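Local atomic coordinates of uncharacterized protein (Bacteroides ovatus, PDB entry 4E6F), a protein that is of unknown function but belongs to the DUF4468 family, whose domain has a TBP-like fold of antiparallel strands and helices. Residues A[125-137]-A[146-158]. Sequence-based numbering, arbitrary orientation.
Sequences YKAEEWITDKYAL and RGLAKWRRKTVDF. With NO3 (nitrate ion), chain C.
R152 reaches across to the turn before helix 133-136 and to its first residue, gripping D133 end-on through NH1 and NH2. Both nitrogens converge on one carboxylate oxygen, D133 OD1, each at 2.9 Å and in the guanidinium plane, forming a salt bridge. R152 NH1 also donates to I131 O at 2.9 Å (N-H...O 144°), while L137 lies over one guanidinium face. With CG anti to the backbone N (chi1 179°), the extended chain passes A136 CB, which touches R152 CD, and brings the guanidinium group to D133; R152 NE is bonded to Y13 O and D133 OD2 to K141. L148 packs its CD2 over the W130 six-membered ring, a CH-pi contact 3.7 Å from the centroid, and turns CD1 to Y135 CB. In the modelled conformers, W130 drives its NE1 edge into the face of W151, a T-shaped pair with planes at 75°, and Y125 adds a second edge-to-face pair with W151. I131 crosses both W151 and T155 at about a right angle, its CD1 3.6 Å from T155 CG2. The aromatic cluster extends through W151 to F83, F117 and Y119, joining the chain that follows edge strand 123-126 to helix 149-169, which packs against strands 24-32, 72-85 and 107-119.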
loop_
_atom_site.group_PDB
_atom_site.type_symbol
_atom_site.label_atom_id
_atom_site.label_comp_id
_atom_site.label_asym_id
_atom_site.label_seq_id
_atom_site.Cartn_x
_atom_site.Cartn_y
_atom_site.Cartn_z
ATOM N N TYR A 125 -11.721 1.656 11.303
ATOM C CA TYR A 125 -10.500 2.298 11.797
ATOM C C TYR A 125 -9.777 3.021 10.693
ATOM O O TYR A 125 -9.471 2.408 9.670
ATOM C CB TYR A 125 -9.511 1.275 12.406
ATOM C CG TYR A 125 -10.072 0.464 13.550
ATOM C CD1 TYR A 125 -10.284 1.042 14.802
ATOM C CD2 TYR A 125 -10.375 -0.887 13.394
ATOM C CE1 TYR A 125 -10.808 0.299 15.863
ATOM C CE2 TYR A 125 -10.865 -1.649 14.460
ATOM C CZ TYR A 125 -11.110 -1.042 15.682
ATOM O OH TYR A 125 -11.608 -1.778 16.739
ATOM N N LYS A 126 -9.499 4.313 10.881
ATOM C CA LYS A 126 -8.741 5.086 9.883
ATOM C C LYS A 126 -7.255 4.857 10.155
ATOM O O LYS A 126 -6.846 4.853 11.324
ATOM C CB LYS A 126 -9.077 6.588 9.959
ATOM C CG LYS A 126 -10.516 6.924 9.594
ATOM C CD LYS A 126 -10.772 8.422 9.747
ATOM C CE LYS A 126 -12.233 8.803 9.606
ATOM N NZ LYS A 126 -13.016 8.522 10.843
ATOM N N ALA A 127 -6.419 4.690 9.108
ATOM C CA ALA A 127 -4.993 4.443 9.365
ATOM C C ALA A 127 -4.345 5.533 10.253
ATOM O O ALA A 127 -3.464 5.230 11.052
ATOM C CB ALA A 127 -4.247 4.341 8.039
ATOM N N GLU A 128 -4.795 6.791 10.124
ATOM C CA GLU A 128 -4.236 7.960 10.837
ATOM C C GLU A 128 -4.405 7.900 12.340
ATOM O O GLU A 128 -3.644 8.551 13.066
ATOM C CB GLU A 128 -4.879 9.267 10.351
ATOM C CG GLU A 128 -4.513 9.613 8.921
ATOM C CD GLU A 128 -5.155 8.727 7.861
ATOM O OE1 GLU A 128 -6.277 8.220 8.104
ATOM O OE2 GLU A 128 -4.551 8.572 6.775
ATOM N N GLU A 129 -5.395 7.154 12.800
ATOM C CA GLU A 129 -5.662 7.061 14.239
ATOM C C GLU A 129 -5.345 5.666 14.735
ATOM O O GLU A 129 -5.743 5.305 15.861
ATOM C CB GLU A 129 -7.148 7.416 14.557
ATOM C CG GLU A 129 -7.824 8.409 13.614
ATOM C CD GLU A 129 -7.252 9.812 13.525
ATOM O OE1 GLU A 129 -6.671 10.298 14.522
ATOM O OE2 GLU A 129 -7.434 10.448 12.461
ATOM N N TRP A 130 -4.605 4.858 13.910
ATOM C CA TRP A 130 -4.384 3.471 14.218
ATOM C C TRP A 130 -2.930 2.963 14.040
ATOM O O TRP A 130 -2.386 2.344 14.954
ATOM C CB TRP A 130 -5.328 2.673 13.321
ATOM C CG TRP A 130 -5.827 1.395 13.913
ATOM C CD1 TRP A 130 -5.731 0.156 13.360
ATOM C CD2 TRP A 130 -6.482 1.222 15.184
ATOM N NE1 TRP A 130 -6.311 -0.779 14.187
ATOM C CE2 TRP A 130 -6.773 -0.154 15.319
ATOM C CE3 TRP A 130 -6.872 2.102 16.215
ATOM C CZ2 TRP A 130 -7.384 -0.687 16.470
ATOM C CZ3 TRP A 130 -7.482 1.577 17.353
ATOM C CH2 TRP A 130 -7.732 0.198 17.471
ATOM N N ILE A 131 -2.308 3.194 12.852
ATOM C CA ILE A 131 -0.961 2.636 12.581
ATOM C C ILE A 131 0.159 3.674 12.554
ATOM O O ILE A 131 1.301 3.317 12.291
ATOM C CB ILE A 131 -0.946 1.801 11.267
ATOM C CG1 ILE A 131 -1.305 2.651 10.009
ATOM C CG2 ILE A 131 -1.875 0.592 11.403
ATOM C CD1 ILE A 131 -0.986 1.932 8.694
ATOM N N THR A 132 -0.160 4.941 12.781
ATOM C CA THR A 132 0.855 5.992 12.822
ATOM C C THR A 132 1.759 5.828 14.047
ATOM O O THR A 132 1.362 5.176 15.024
ATOM C CB THR A 132 0.197 7.363 12.867
ATOM O OG1 THR A 132 -0.758 7.380 13.932
ATOM C CG2 THR A 132 -0.460 7.733 11.534
ATOM N N ASP A 133 2.960 6.420 14.004
ATOM C CA ASP A 133 3.902 6.325 15.141
ATOM C C ASP A 133 3.249 6.706 16.467
ATOM O O ASP A 133 3.492 6.053 17.486
ATOM C CB ASP A 133 5.110 7.257 14.914
ATOM C CG ASP A 133 6.053 6.861 13.799
ATOM O OD1 ASP A 133 5.773 5.851 13.098
ATOM O OD2 ASP A 133 7.093 7.541 13.635
ATOM N N LYS A 134 2.432 7.778 16.455
ATOM C CA LYS A 134 1.766 8.315 17.644
ATOM C C LYS A 134 1.024 7.224 18.416
ATOM O O LYS A 134 1.058 7.211 19.653
ATOM C CB LYS A 134 0.789 9.440 17.225
ATOM C CG LYS A 134 0.128 10.182 18.382
ATOM C CD LYS A 134 -0.903 11.172 17.848
ATOM C CE LYS A 134 -1.787 11.725 18.938
ATOM N NZ LYS A 134 -2.778 12.687 18.391
ATOM N N TYR A 135 0.346 6.315 17.698
ATOM C CA TYR A 135 -0.438 5.263 18.352
ATOM C C TYR A 135 0.244 3.908 18.397
ATOM O O TYR A 135 0.014 3.162 19.347
ATOM C CB TYR A 135 -1.783 5.097 17.623
ATOM C CG TYR A 135 -2.607 6.362 17.679
ATOM C CD1 TYR A 135 -3.293 6.719 18.838
ATOM C CD2 TYR A 135 -2.654 7.236 16.596
ATOM C CE1 TYR A 135 -4.000 7.917 18.919
ATOM C CE2 TYR A 135 -3.360 8.436 16.665
ATOM C CZ TYR A 135 -4.044 8.764 17.823
ATOM O OH TYR A 135 -4.743 9.942 17.899
ATOM N N ALA A 136 1.054 3.579 17.372
ATOM C CA ALA A 136 1.553 2.224 17.162
ATOM C C ALA A 136 3.017 1.969 17.529
ATOM O O ALA A 136 3.465 0.827 17.425
ATOM C CB ALA A 136 1.310 1.818 15.718
ATOM N N LEU A 137 3.753 2.998 17.933
ATOM C CA LEU A 137 5.118 2.813 18.429
ATOM C C LEU A 137 5.150 3.224 19.866
ATOM O O LEU A 137 4.406 4.136 20.269
ATOM C CB LEU A 137 6.173 3.615 17.645
ATOM C CG LEU A 137 6.402 3.236 16.202
ATOM C CD1 LEU A 137 7.552 4.060 15.637
ATOM C CD2 LEU A 137 6.686 1.745 16.044
ATOM N N ARG A 146 2.051 -3.520 21.357
ATOM C CA ARG A 146 1.662 -4.900 21.077
ATOM C C ARG A 146 0.270 -5.078 20.486
ATOM O O ARG A 146 0.140 -5.894 19.573
ATOM C CB ARG A 146 1.857 -5.829 22.265
ATOM C CG ARG A 146 1.195 -5.364 23.510
ATOM C CD ARG A 146 1.721 -6.139 24.705
ATOM N NE ARG A 146 1.090 -5.686 25.942
ATOM C CZ ARG A 146 1.442 -4.584 26.595
ATOM N NH1 ARG A 146 2.454 -3.832 26.151
ATOM N NH2 ARG A 146 0.814 -4.241 27.708
ATOM N N GLY A 147 -0.726 -4.328 20.964
ATOM C CA GLY A 147 -2.095 -4.427 20.471
ATOM C C GLY A 147 -2.270 -3.919 19.048
ATOM O O GLY A 147 -3.205 -4.322 18.349
ATOM N N LEU A 148 -1.367 -3.039 18.592
ATOM C CA LEU A 148 -1.467 -2.473 17.235
ATOM C C LEU A 148 -0.482 -3.104 16.260
ATOM O O LEU A 148 -0.505 -2.785 15.062
ATOM C CB LEU A 148 -1.251 -0.940 17.284
ATOM C CG LEU A 148 -2.443 -0.195 17.960
ATOM C CD1 LEU A 148 -2.138 1.255 18.228
ATOM C CD2 LEU A 148 -3.676 -0.268 17.102
ATOM N N ALA A 149 0.392 -3.996 16.758
ATOM C CA ALA A 149 1.459 -4.549 15.935
ATOM C C ALA A 149 0.957 -5.257 14.686
ATOM O O ALA A 149 1.533 -5.043 13.623
ATOM C CB ALA A 149 2.329 -5.484 16.756
ATOM N N LYS A 150 -0.094 -6.074 14.785
ATOM C CA LYS A 150 -0.584 -6.803 13.608
ATOM C C LYS A 150 -1.043 -5.835 12.527
ATOM O O LYS A 150 -0.811 -6.084 11.350
ATOM C CB LYS A 150 -1.695 -7.804 13.970
ATOM C CG LYS A 150 -3.026 -7.189 14.426
ATOM C CD LYS A 150 -3.946 -8.305 14.929
ATOM C CE LYS A 150 -5.329 -7.739 15.179
ATOM N NZ LYS A 150 -6.239 -8.755 15.815
ATOM N N TRP A 151 -1.672 -4.723 12.927
ATOM C CA TRP A 151 -2.142 -3.702 11.998
ATOM C C TRP A 151 -0.980 -3.025 11.282
ATOM O O TRP A 151 -0.999 -2.895 10.057
ATOM C CB TRP A 151 -2.957 -2.648 12.760
ATOM C CG TRP A 151 -4.164 -3.235 13.422
ATOM C CD1 TRP A 151 -4.251 -3.728 14.691
ATOM C CD2 TRP A 151 -5.431 -3.474 12.809
ATOM N NE1 TRP A 151 -5.511 -4.232 14.919
ATOM C CE2 TRP A 151 -6.257 -4.090 13.775
ATOM C CE3 TRP A 151 -5.975 -3.171 11.552
ATOM C CZ2 TRP A 151 -7.593 -4.436 13.508
ATOM C CZ3 TRP A 151 -7.285 -3.520 11.278
ATOM C CH2 TRP A 151 -8.080 -4.158 12.247
ATOM N N ARG A 152 0.024 -2.592 12.045
ATOM C CA ARG A 152 1.152 -1.876 11.464
ATOM C C ARG A 152 2.031 -2.817 10.613
ATOM O O ARG A 152 2.388 -2.462 9.479
ATOM C CB ARG A 152 1.957 -1.195 12.565
ATOM C CG ARG A 152 3.172 -0.432 12.011
ATOM C CD ARG A 152 3.515 0.744 12.907
ATOM N NE ARG A 152 4.826 1.337 12.585
ATOM C CZ ARG A 152 5.095 2.636 12.654
ATOM N NH1 ARG A 152 4.127 3.511 12.890
ATOM N NH2 ARG A 152 6.325 3.076 12.424
ATOM N N ARG A 153 2.375 -4.016 11.134
ATOM C CA ARG A 153 3.174 -4.939 10.327
ATOM C C ARG A 153 2.496 -5.293 9.006
ATOM O O ARG A 153 3.147 -5.268 7.954
ATOM C CB ARG A 153 3.407 -6.264 11.072
ATOM C CG ARG A 153 4.395 -6.195 12.200
ATOM C CD ARG A 153 4.843 -7.604 12.584
ATOM N NE ARG A 153 5.459 -7.612 13.910
ATOM C CZ ARG A 153 4.832 -7.916 15.048
ATOM N NH1 ARG A 153 3.561 -8.308 15.035
ATOM N NH2 ARG A 153 5.484 -7.867 16.201
ATOM N N LYS A 154 1.231 -5.736 9.072
ATOM C CA LYS A 154 0.578 -6.235 7.865
ATOM C C LYS A 154 0.304 -5.113 6.867
ATOM O O LYS A 154 0.343 -5.382 5.660
ATOM C CB LYS A 154 -0.680 -7.055 8.203
ATOM C CG LYS A 154 -0.356 -8.338 8.996
ATOM C CD LYS A 154 0.574 -9.287 8.266
ATOM C CE LYS A 154 0.687 -10.637 8.938
ATOM N NZ LYS A 154 1.807 -10.697 9.920
ATOM N N THR A 155 0.078 -3.868 7.338
ATOM C CA THR A 155 -0.139 -2.768 6.381
ATOM C C THR A 155 1.197 -2.387 5.714
ATOM O O THR A 155 1.247 -2.176 4.497
ATOM C CB THR A 155 -0.811 -1.550 7.027
ATOM O OG1 THR A 155 -2.012 -1.992 7.672
ATOM C CG2 THR A 155 -1.168 -0.466 5.979
ATOM N N VAL A 156 2.279 -2.314 6.499
ATOM C CA VAL A 156 3.609 -2.032 5.932
ATOM C C VAL A 156 3.974 -3.151 4.923
ATOM O O VAL A 156 4.461 -2.838 3.827
ATOM C CB VAL A 156 4.696 -1.844 7.038
ATOM C CG1 VAL A 156 6.119 -1.817 6.437
ATOM C CG2 VAL A 156 4.437 -0.568 7.847
ATOM N N ASP A 157 3.743 -4.438 5.275
ATOM C CA ASP A 157 4.028 -5.547 4.346
ATOM C C ASP A 157 3.207 -5.401 3.065
ATOM O O ASP A 157 3.724 -5.675 1.978
ATOM C CB ASP A 157 3.730 -6.912 4.981
ATOM C CG ASP A 157 4.646 -7.278 6.138
ATOM O OD1 ASP A 157 5.653 -6.567 6.349
ATOM O OD2 ASP A 157 4.344 -8.273 6.841
ATOM N N PHE A 158 1.927 -5.010 3.210
ATOM C CA PHE A 158 1.042 -4.816 2.076
ATOM C C PHE A 158 1.604 -3.738 1.123
ATOM O O PHE A 158 1.632 -3.935 -0.099
ATOM C CB PHE A 158 -0.343 -4.413 2.598
ATOM C CG PHE A 158 -1.333 -4.129 1.505
ATOM C CD1 PHE A 158 -2.095 -5.151 0.960
ATOM C CD2 PHE A 158 -1.503 -2.837 1.020
ATOM C CE1 PHE A 158 -3.009 -4.896 -0.062
ATOM C CE2 PHE A 158 -2.408 -2.579 -0.025
ATOM C CZ PHE A 158 -3.143 -3.616 -0.560
HETATM N N NO3 C . 0.922 -9.981 13.129
HETATM O O1 NO3 C . 0.911 -10.012 14.350
HETATM O O2 NO3 C . 1.830 -9.505 12.486
HETATM O O3 NO3 C . -0.129 -10.479 12.481
#